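Local structure of P43 (Trichuris muris, 6QIX) at residues K127-V141 / C356-L368. The protein is the major secreted protein of the whipworm, which tethers to matrix and inhibits the function of the cytokine interleukin-13. Numbering follows the deposited sequence.
Sequences KLKQCFTRPDTPSYV and CVVKEYCKRVHEL. With ACT (acetate ion), chain G.
Cys131 and Cys362 are joined by a disulfide at the tight centre of the contact, with chi3 at -55° and Cys131 CB only 3.4 Å from Cys362 CB. Beside it, the Tyr361 ring meets Cys131 SG obliquely in a sulfur-aromatic contact, and Tyr361 CE1 lies 3.9 Å from Leu128 CD2. One water bridges three groups beside the disulfide, donating to the carbonyls of Cys131 and Cys362 and accepting from Arg134 NH1. The Arg134 chain, bent at chi3 (52°), lays its guanidinium over Val358, whose CG2 sits above the centre of one face, 3.7 Å from Arg134 CZ. NH1 and NH2 of Arg134 grip Glu367 end-on, two nearly straight bonds to the syn lone pairs of OE1 and OE2 in almost coplanar groups. Asp136 takes the same guanidinium side-on through NE and NH2, from tilted positions; the positive charge is probably shared between the two carboxylates. Arg364 N comes to Glu367 OE1 on the anti side, out of the carboxylate plane, a third bond on that group. The disulfide and this salt-bridge network tie residues 360-367, which follow the antiparallel hairpin 347-349/356-358 near the end of the modelled chain, to the linker between helices 126-129 and 139-151. Toward the looser margin, in one of two modelled conformers, Arg364 NH1 packs 3.5 Å from Pro138 CG, while Val141 CG2 and His366 CE1 lie over opposite guanidinium faces. In that copy Arg364 NE and NH2 hold an acetate, probably from the crystallisation liquor, that Asn88 also binds. At the other margin a water links Tyr361 OH to Lys359 NZ and, weakly, to Lys127 NZ.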
ATOM      1  N   LYS A 127      -1.525  -2.172  -0.907  1.00 22.27           N
ATOM      2  CA  LYS A 127      -2.812  -2.796  -1.218  1.00 25.16           C
ATOM      3  C   LYS A 127      -3.345  -3.581  -0.030  1.00 20.93           C
ATOM      4  O   LYS A 127      -4.565  -3.573   0.254  1.00 20.10           O
ATOM      5  CB  LYS A 127      -2.626  -3.720  -2.414  1.00 32.20           C
ATOM      6  CG  LYS A 127      -3.843  -4.498  -2.872  1.00 42.29           C
ATOM      7  CD  LYS A 127      -3.678  -4.952  -4.336  1.00 50.85           C
ATOM      8  CE  LYS A 127      -4.834  -5.823  -4.846  1.00 54.59           C
ATOM      9  NZ  LYS A 127      -5.320  -5.388  -6.206  1.00 55.84           N
ATOM     10  N   LEU A 128      -2.436  -4.268   0.681  1.00 18.12           N
ATOM     11  CA  LEU A 128      -2.814  -5.057   1.848  1.00 19.66           C
ATOM     12  C   LEU A 128      -2.944  -4.194   3.098  1.00 16.40           C
ATOM     13  O   LEU A 128      -3.855  -4.412   3.896  1.00 17.97           O
ATOM     14  CB  LEU A 128      -1.808  -6.172   2.089  1.00 21.24           C
ATOM     15  CG  LEU A 128      -1.787  -7.264   1.032  1.00 24.85           C
ATOM     16  CD1 LEU A 128      -0.810  -8.354   1.396  1.00 30.06           C
ATOM     17  CD2 LEU A 128      -3.150  -7.853   0.838  1.00 28.04           C
ATOM     18  N   LYS A 129      -2.060  -3.222   3.281  1.00 18.45           N
ATOM     19  CA  LYS A 129      -2.190  -2.289   4.396  1.00 18.28           C
ATOM     20  C   LYS A 129      -3.552  -1.602   4.359  1.00 18.13           C
ATOM     21  O   LYS A 129      -4.167  -1.350   5.404  1.00 17.42           O
ATOM     22  CB  LYS A 129      -1.051  -1.251   4.354  1.00 18.42           C
ATOM     23  CG  LYS A 129       0.322  -1.841   4.542  1.00 21.83           C
ATOM     24  CD  LYS A 129       1.384  -0.824   4.160  1.00 26.60           C
ATOM     25  CE  LYS A 129       1.715   0.081   5.294  1.00 32.67           C
ATOM     26  NZ  LYS A 129       2.906   0.974   4.957  1.00 35.46           N
ATOM     27  N   GLN A 130      -4.076  -1.358   3.164  1.00 16.66           N
ATOM     28  CA  GLN A 130      -5.333  -0.639   3.060  1.00 19.08           C
ATOM     29  C   GLN A 130      -6.518  -1.472   3.512  1.00 15.38           C
ATOM     30  O   GLN A 130      -7.623  -0.915   3.677  1.00 16.99           O
ATOM     31  CB  GLN A 130      -5.478  -0.125   1.621  1.00 20.57           C
ATOM     32  CG  GLN A 130      -4.592   1.102   1.390  1.00 20.42           C
ATOM     33  CD  GLN A 130      -4.504   1.531  -0.051  1.00 21.11           C
ATOM     34  OE1 GLN A 130      -5.204   1.010  -0.894  1.00 22.22           O
ATOM     35  NE2 GLN A 130      -3.600   2.434  -0.350  1.00 24.24           N
ATOM     36  N   CYS A 131      -6.328  -2.765   3.778  1.00 15.30           N
ATOM     37  CA  CYS A 131      -7.422  -3.535   4.355  1.00 15.69           C
ATOM     38  C   CYS A 131      -7.842  -2.938   5.685  1.00 16.86           C
ATOM     39  O   CYS A 131      -8.993  -3.104   6.114  1.00 18.75           O
ATOM     40  CB  CYS A 131      -7.016  -4.994   4.574  1.00 18.95           C
ATOM     41  SG  CYS A 131      -6.726  -5.933   3.036  1.00 21.97           S
ATOM     42  N   PHE A 132      -6.907  -2.283   6.385  1.00 16.92           N
ATOM     43  CA  PHE A 132      -7.190  -1.786   7.731  1.00 19.63           C
ATOM     44  C   PHE A 132      -7.310  -0.270   7.763  1.00 20.77           C
ATOM     45  O   PHE A 132      -7.017   0.360   8.775  1.00 23.36           O
ATOM     46  CB  PHE A 132      -6.128  -2.324   8.687  1.00 24.09           C
ATOM     47  CG  PHE A 132      -5.982  -3.834   8.584  1.00 28.32           C
ATOM     48  CD1 PHE A 132      -6.997  -4.665   9.055  1.00 32.08           C
ATOM     49  CD2 PHE A 132      -4.894  -4.415   7.945  1.00 30.24           C
ATOM     50  CE1 PHE A 132      -6.917  -6.028   8.926  1.00 35.92           C
ATOM     51  CE2 PHE A 132      -4.801  -5.779   7.837  1.00 34.11           C
ATOM     52  CZ  PHE A 132      -5.818  -6.592   8.333  1.00 36.87           C
ATOM     53  N   THR A 133      -7.770   0.318   6.652  1.00 19.96           N
ATOM     54  CA  THR A 133      -8.035   1.749   6.537  1.00 21.03           C
ATOM     55  C   THR A 133      -9.529   2.029   6.418  1.00 17.78           C
ATOM     56  O   THR A 133      -9.922   3.114   5.967  1.00 18.18           O
ATOM     57  CB  THR A 133      -7.300   2.363   5.333  1.00 25.33           C
ATOM     58  OG1 THR A 133      -7.702   1.701   4.127  1.00 27.50           O
ATOM     59  CG2 THR A 133      -5.795   2.261   5.463  1.00 31.70           C
ATOM     60  N   ARG A 134     -10.373   1.065   6.811  1.00 16.88           N
ATOM     61  CA  ARG A 134     -11.808   1.284   6.761  1.00 15.96           C
ATOM     62  C   ARG A 134     -12.255   2.300   7.813  1.00 15.96           C
ATOM     63  O   ARG A 134     -11.593   2.480   8.854  1.00 18.18           O
ATOM     64  CB  ARG A 134     -12.567  -0.015   6.979  1.00 17.86           C
ATOM     65  CG  ARG A 134     -12.253  -1.071   5.978  1.00 18.68           C
ATOM     66  CD  ARG A 134     -12.426  -2.482   6.609  1.00 19.75           C
ATOM     67  NE  ARG A 134     -13.731  -2.674   7.248  1.00 23.03           N
ATOM     68  CZ  ARG A 134     -14.135  -3.841   7.768  1.00 25.05           C
ATOM     69  NH1 ARG A 134     -13.347  -4.912   7.683  1.00 22.42           N
ATOM     70  NH2 ARG A 134     -15.310  -3.946   8.379  1.00 28.92           N
ATOM     71  N   PRO A 135     -13.403   2.958   7.582  1.00 15.33           N
ATOM     72  CA  PRO A 135     -13.876   3.915   8.577  1.00 17.57           C
ATOM     73  C   PRO A 135     -14.119   3.259   9.903  1.00 19.98           C
ATOM     74  O   PRO A 135     -14.039   3.931  10.947  1.00 24.62           O
ATOM     75  CB  PRO A 135     -15.169   4.469   7.964  1.00 16.89           C
ATOM     76  CG  PRO A 135     -15.606   3.483   7.007  1.00 19.27           C
ATOM     77  CD  PRO A 135     -14.338   2.870   6.447  1.00 17.19           C
ATOM     78  N   ASP A 136     -14.443   1.963   9.887  1.00 22.56           N
ATOM     79  CA  ASP A 136     -14.786   1.249  11.095  1.00 25.70           C
ATOM     80  C   ASP A 136     -13.629   0.393  11.617  1.00 26.46           C
ATOM     81  O   ASP A 136     -13.827  -0.402  12.532  1.00 32.19           O
ATOM     82  CB  ASP A 136     -16.066   0.398  10.888  1.00 25.70           C
ATOM     83  CG  ASP A 136     -15.981  -0.578   9.705  1.00 29.17           C
ATOM     84  OD1 ASP A 136     -15.028  -0.477   8.926  1.00 27.96           O
ATOM     85  OD2 ASP A 136     -16.896  -1.451   9.552  1.00 33.40           O
ATOM     86  N   THR A 137     -12.428   0.555  11.094  1.00 22.50           N
ATOM     87  CA  THR A 137     -11.296  -0.142  11.670  1.00 21.87           C
ATOM     88  C   THR A 137     -10.892   0.539  12.968  1.00 23.55           C
ATOM     89  O   THR A 137     -10.577   1.732  12.946  1.00 21.82           O
ATOM     90  CB  THR A 137     -10.078  -0.132  10.740  1.00 18.22           C
ATOM     91  OG1 THR A 137     -10.404  -0.718   9.484  1.00 19.23           O
ATOM     92  CG2 THR A 137      -8.956  -0.926  11.414  1.00 18.03           C
ATOM     93  N   PRO A 138     -10.893  -0.157  14.111  1.00 27.46           N
ATOM     94  CA  PRO A 138     -10.482   0.502  15.362  1.00 29.12           C
ATOM     95  C   PRO A 138      -9.023   0.920  15.283  1.00 28.75           C
ATOM     96  O   PRO A 138      -8.180   0.195  14.749  1.00 26.25           O
ATOM     97  CB  PRO A 138     -10.697  -0.571  16.435  1.00 31.32           C
ATOM     98  CG  PRO A 138     -11.621  -1.612  15.778  1.00 33.14           C
ATOM     99  CD  PRO A 138     -11.227  -1.577  14.316  1.00 31.18           C
ATOM    100  N   SER A 139      -8.733   2.098  15.828  1.00 28.83           N
ATOM    101  CA  SER A 139      -7.387   2.639  15.775  1.00 32.20           C
ATOM    102  C   SER A 139      -6.359   1.632  16.302  1.00 33.26           C
ATOM    103  O   SER A 139      -5.296   1.451  15.706  1.00 31.92           O
ATOM    104  CB  SER A 139      -7.338   3.952  16.564  1.00 38.81           C
ATOM    105  OG  SER A 139      -6.013   4.485  16.527  1.00 45.45           O
ATOM    106  N   TYR A 140      -6.669   0.940  17.403  1.00 34.77           N
ATOM    107  CA  TYR A 140      -5.674   0.025  17.974  1.00 35.70           C
ATOM    108  C   TYR A 140      -5.399  -1.167  17.044  1.00 33.07           C
ATOM    109  O   TYR A 140      -4.270  -1.698  17.034  1.00 32.04           O
ATOM    110  CB  TYR A 140      -6.117  -0.421  19.385  1.00 36.28           C
ATOM    111  CG  TYR A 140      -7.125  -1.545  19.431  1.00 37.83           C
ATOM    112  CD1 TYR A 140      -6.707  -2.858  19.561  1.00 38.76           C
ATOM    113  CD2 TYR A 140      -8.500  -1.294  19.349  1.00 37.71           C
ATOM    114  CE1 TYR A 140      -7.613  -3.892  19.604  1.00 39.70           C
ATOM    115  CE2 TYR A 140      -9.416  -2.329  19.384  1.00 39.25           C
ATOM    116  CZ  TYR A 140      -8.962  -3.630  19.526  1.00 41.39           C
ATOM    117  OH  TYR A 140      -9.845  -4.693  19.577  1.00 43.29           O
ATOM    118  N   VAL A 141      -6.392  -1.568  16.237  1.00 30.02           N
ATOM    119  CA  VAL A 141      -6.212  -2.621  15.238  1.00 29.46           C
ATOM    120  C   VAL A 141      -5.320  -2.132  14.102  1.00 27.92           C
ATOM    121  O   VAL A 141      -4.349  -2.801  13.680  1.00 27.83           O
ATOM    122  CB  VAL A 141      -7.590  -3.060  14.713  1.00 28.17           C
ATOM    123  CG1 VAL A 141      -7.448  -4.042  13.576  1.00 26.04           C
ATOM    124  CG2 VAL A 141      -8.415  -3.670  15.865  1.00 28.41           C
ATOM    125  N   CYS A 356     -21.881  -1.872  -1.120  1.00 18.83           N
ATOM    126  CA  CYS A 356     -20.444  -2.102  -1.041  1.00 21.66           C
ATOM    127  C   CYS A 356     -20.121  -3.023   0.126  1.00 22.20           C
ATOM    128  O   CYS A 356     -20.638  -2.841   1.248  1.00 23.12           O
ATOM    129  CB  CYS A 356     -19.688  -0.782  -0.867  1.00 22.34           C
ATOM    130  SG  CYS A 356     -19.809   0.350  -2.294  1.00 24.09           S
ATOM    131  N   VAL A 357     -19.243  -4.000  -0.133  1.00 19.33           N
ATOM    132  CA  VAL A 357     -18.863  -4.997   0.854  1.00 19.57           C
ATOM    133  C   VAL A 357     -17.346  -5.111   0.881  1.00 19.21           C
ATOM    134  O   VAL A 357     -16.672  -4.800  -0.108  1.00 18.00           O
ATOM    135  CB  VAL A 357     -19.480  -6.380   0.551  1.00 22.27           C
ATOM    136  CG1 VAL A 357     -20.955  -6.308   0.589  1.00 24.62           C
ATOM    137  CG2 VAL A 357     -19.032  -6.909  -0.811  1.00 22.93           C
ATOM    138  N   VAL A 358     -16.807  -5.539   2.033  1.00 20.37           N
ATOM    139  CA  VAL A 358     -15.349  -5.628   2.181  1.00 20.68           C
ATOM    140  C   VAL A 358     -14.863  -6.822   1.385  1.00 21.55           C
ATOM    141  O   VAL A 358     -15.501  -7.890   1.385  1.00 21.24           O
ATOM    142  CB  VAL A 358     -14.944  -5.752   3.658  1.00 22.08           C
ATOM    143  CG1 VAL A 358     -13.431  -5.897   3.788  1.00 24.88           C
ATOM    144  CG2 VAL A 358     -15.421  -4.529   4.417  1.00 24.16           C
ATOM    145  N   LYS A 359     -13.768  -6.639   0.649  1.00 21.75           N
ATOM    146  CA  LYS A 359     -13.150  -7.761  -0.044  1.00 22.75           C
ATOM    147  C   LYS A 359     -12.758  -8.873   0.934  1.00 25.20           C
ATOM    148  O   LYS A 359     -12.323  -8.616   2.065  1.00 22.96           O
ATOM    149  CB  LYS A 359     -11.936  -7.264  -0.806  1.00 22.39           C
ATOM    150  CG  LYS A 359     -12.256  -6.424  -2.040  1.00 23.48           C
ATOM    151  CD  LYS A 359     -10.943  -6.049  -2.778  1.00 25.78           C
ATOM    152  CE  LYS A 359     -11.190  -4.953  -3.835  1.00 28.10           C
ATOM    153  NZ  LYS A 359      -9.872  -4.454  -4.449  1.00 26.29           N
ATOM    154  N   GLU A 360     -12.907 -10.132   0.490  1.00 25.77           N
ATOM    155  CA  GLU A 360     -12.813 -11.241   1.434  1.00 28.37           C
ATOM    156  C   GLU A 360     -11.447 -11.287   2.114  1.00 25.14           C
ATOM    157  O   GLU A 360     -11.358 -11.550   3.320  1.00 25.39           O
ATOM    158  CB  GLU A 360     -13.095 -12.574   0.750  1.00 31.16           C
ATOM    159  CG  GLU A 360     -13.186 -13.709   1.739  1.00 38.51           C
ATOM    160  CD  GLU A 360     -14.461 -13.688   2.587  1.00 46.79           C
ATOM    161  OE1 GLU A 360     -15.439 -12.952   2.255  1.00 44.21           O
ATOM    162  OE2 GLU A 360     -14.495 -14.452   3.592  1.00 52.59           O
ATOM    163  N   TYR A 361     -10.372 -11.044   1.362  1.00 24.48           N
ATOM    164  CA  TYR A 361      -9.056 -11.183   1.969  1.00 24.59           C
ATOM    165  C   TYR A 361      -8.741 -10.031   2.907  1.00 24.43           C
ATOM    166  O   TYR A 361      -7.759 -10.124   3.644  1.00 25.54           O
ATOM    167  CB  TYR A 361      -7.944 -11.312   0.904  1.00 25.52           C
ATOM    168  CG  TYR A 361      -7.760 -10.126  -0.009  1.00 23.48           C
ATOM    169  CD1 TYR A 361      -6.978  -9.031   0.359  1.00 24.17           C
ATOM    170  CD2 TYR A 361      -8.357 -10.103  -1.256  1.00 24.55           C
ATOM    171  CE1 TYR A 361      -6.837  -7.966  -0.475  1.00 23.60           C
ATOM    172  CE2 TYR A 361      -8.195  -9.045  -2.098  1.00 25.29           C
ATOM    173  CZ  TYR A 361      -7.450  -7.980  -1.704  1.00 26.02           C
ATOM    174  OH  TYR A 361      -7.292  -6.918  -2.567  1.00 30.49           O
ATOM    175  N   CYS A 362      -9.563  -8.979   2.926  1.00 22.52           N
ATOM    176  CA  CYS A 362      -9.357  -7.862   3.843  1.00 22.39           C
ATOM    177  C   CYS A 362     -10.141  -7.980   5.136  1.00 26.23           C
ATOM    178  O   CYS A 362      -9.906  -7.186   6.048  1.00 30.05           O
ATOM    179  CB  CYS A 362      -9.758  -6.516   3.216  1.00 23.74           C
ATOM    180  SG  CYS A 362      -8.566  -5.867   2.070  1.00 26.53           S
ATOM    181  N   LYS A 363     -11.082  -8.909   5.224  1.00 26.73           N
ATOM    182  CA  LYS A 363     -11.965  -8.973   6.375  1.00 30.66           C
ATOM    183  C   LYS A 363     -11.183  -9.230   7.651  1.00 36.52           C
ATOM    184  O   LYS A 363     -10.179  -9.952   7.652  1.00 38.98           O
ATOM    185  CB  LYS A 363     -13.007 -10.072   6.165  1.00 32.33           C
ATOM    186  CG  LYS A 363     -14.194  -9.618   5.310  1.00 34.78           C
ATOM    187  CD  LYS A 363     -15.183 -10.731   5.021  1.00 37.00           C
ATOM    188  CE  LYS A 363     -16.282 -10.213   4.116  1.00 39.53           C
ATOM    189  NZ  LYS A 363     -17.206 -11.285   3.683  1.00 40.01           N
ATOM    190  N   ARG A 364     -11.639  -8.616   8.746  0.53 38.18           N
ATOM    191  CA  ARG A 364     -11.099  -8.949  10.056  0.53 39.39           C
ATOM    192  C   ARG A 364     -11.291 -10.438  10.312  0.53 39.55           C
ATOM    193  O   ARG A 364     -12.208 -11.066   9.781  0.53 38.74           O
ATOM    194  CB  ARG A 364     -11.770  -8.109  11.147  0.53 39.83           C
ATOM    195  CG  ARG A 364     -11.181  -6.710  11.249  0.53 40.39           C
ATOM    196  CD  ARG A 364     -11.886  -5.860  12.273  0.53 38.05           C
ATOM    197  NE  ARG A 364     -11.458  -6.187  13.624  0.53 30.86           N
ATOM    198  CZ  ARG A 364     -11.929  -5.607  14.723  0.53 33.27           C
ATOM    199  NH1 ARG A 364     -12.853  -4.663  14.637  0.53 35.72           N
ATOM    200  NH2 ARG A 364     -11.478  -5.980  15.910  0.53 33.74           N
ATOM    201  N   VAL A 365     -10.402 -11.011  11.125  1.00 41.86           N
ATOM    202  CA  VAL A 365     -10.418 -12.461  11.318  1.00 46.64           C
ATOM    203  C   VAL A 365     -11.805 -12.935  11.737  1.00 47.45           C
ATOM    204  O   VAL A 365     -12.305 -13.941  11.228  1.00 46.84           O
ATOM    205  CB  VAL A 365      -9.339 -12.883  12.334  1.00 49.85           C
ATOM    206  CG1 VAL A 365      -7.935 -12.533  11.813  1.00 49.16           C
ATOM    207  CG2 VAL A 365      -9.610 -12.229  13.686  1.00 53.01           C
ATOM    208  N   HIS A 366     -12.473 -12.189  12.624  1.00 47.09           N
ATOM    209  CA  HIS A 366     -13.794 -12.609  13.096  1.00 46.73           C
ATOM    210  C   HIS A 366     -14.886 -12.443  12.041  1.00 47.14           C
ATOM    211  O   HIS A 366     -15.932 -13.087  12.150  1.00 49.55           O
ATOM    212  CB  HIS A 366     -14.189 -11.836  14.365  1.00 47.37           C
ATOM    213  CG  HIS A 366     -14.709 -10.455  14.100  1.00 49.00           C
ATOM    214  ND1 HIS A 366     -13.901  -9.336  14.130  1.00 48.20           N
ATOM    215  CD2 HIS A 366     -15.954 -10.011  13.798  1.00 50.35           C
ATOM    216  CE1 HIS A 366     -14.626  -8.265  13.853  1.00 49.91           C
ATOM    217  NE2 HIS A 366     -15.875  -8.647  13.649  1.00 50.46           N
ATOM    218  N   GLU A 367     -14.685 -11.585  11.040  1.00 48.02           N
ATOM    219  CA  GLU A 367     -15.662 -11.448   9.966  1.00 48.88           C
ATOM    220  C   GLU A 367     -15.540 -12.557   8.920  1.00 51.90           C
ATOM    221  O   GLU A 367     -16.484 -12.768   8.157  1.00 52.06           O
ATOM    222  CB  GLU A 367     -15.504 -10.085   9.275  1.00 49.07           C
ATOM    223  CG  GLU A 367     -15.838  -8.853  10.133  1.00 47.94           C
ATOM    224  CD  GLU A 367     -15.379  -7.545   9.483  1.00 44.62           C
ATOM    225  OE1 GLU A 367     -14.381  -7.557   8.688  1.00 38.65           O
ATOM    226  OE2 GLU A 367     -16.019  -6.503   9.784  1.00 47.00           O
ATOM    227  N   LEU A 368     -14.403 -13.251   8.850  1.00 55.37           N
ATOM    228  CA  LEU A 368     -14.188 -14.291   7.839  1.00 56.12           C
ATOM    229  C   LEU A 368     -15.266 -15.365   7.953  1.00 56.89           C
ATOM    230  O   LEU A 368     -14.963 -16.551   7.958  1.00 59.55           O
ATOM    231  CB  LEU A 368     -12.800 -14.916   7.983  1.00 56.02           C
ATOM    232  CG  LEU A 368     -11.617 -14.017   7.595  1.00 56.46           C
ATOM    233  CD1 LEU A 368     -10.272 -14.536   8.152  1.00 59.36           C
ATOM    234  CD2 LEU A 368     -11.502 -13.844   6.077  1.00 54.62           C
TER
HETATM  235  C   ACT G 405      -8.860  -7.866  15.125  1.00 53.09           C
HETATM  236  O   ACT G 405      -9.450  -7.547  16.197  1.00 52.61           O
HETATM  237  OXT ACT G 405      -9.322  -7.929  13.958  1.00 53.97           O
HETATM  238  CH3 ACT G 405      -7.357  -8.190  15.226  1.00 54.28           C
HETATM  239  O   HOH W   1      -8.196  -6.964  -5.258  1.00 42.21           O
HETATM  240  O   HOH W   2     -10.403  -5.038   7.544  1.00 25.35           O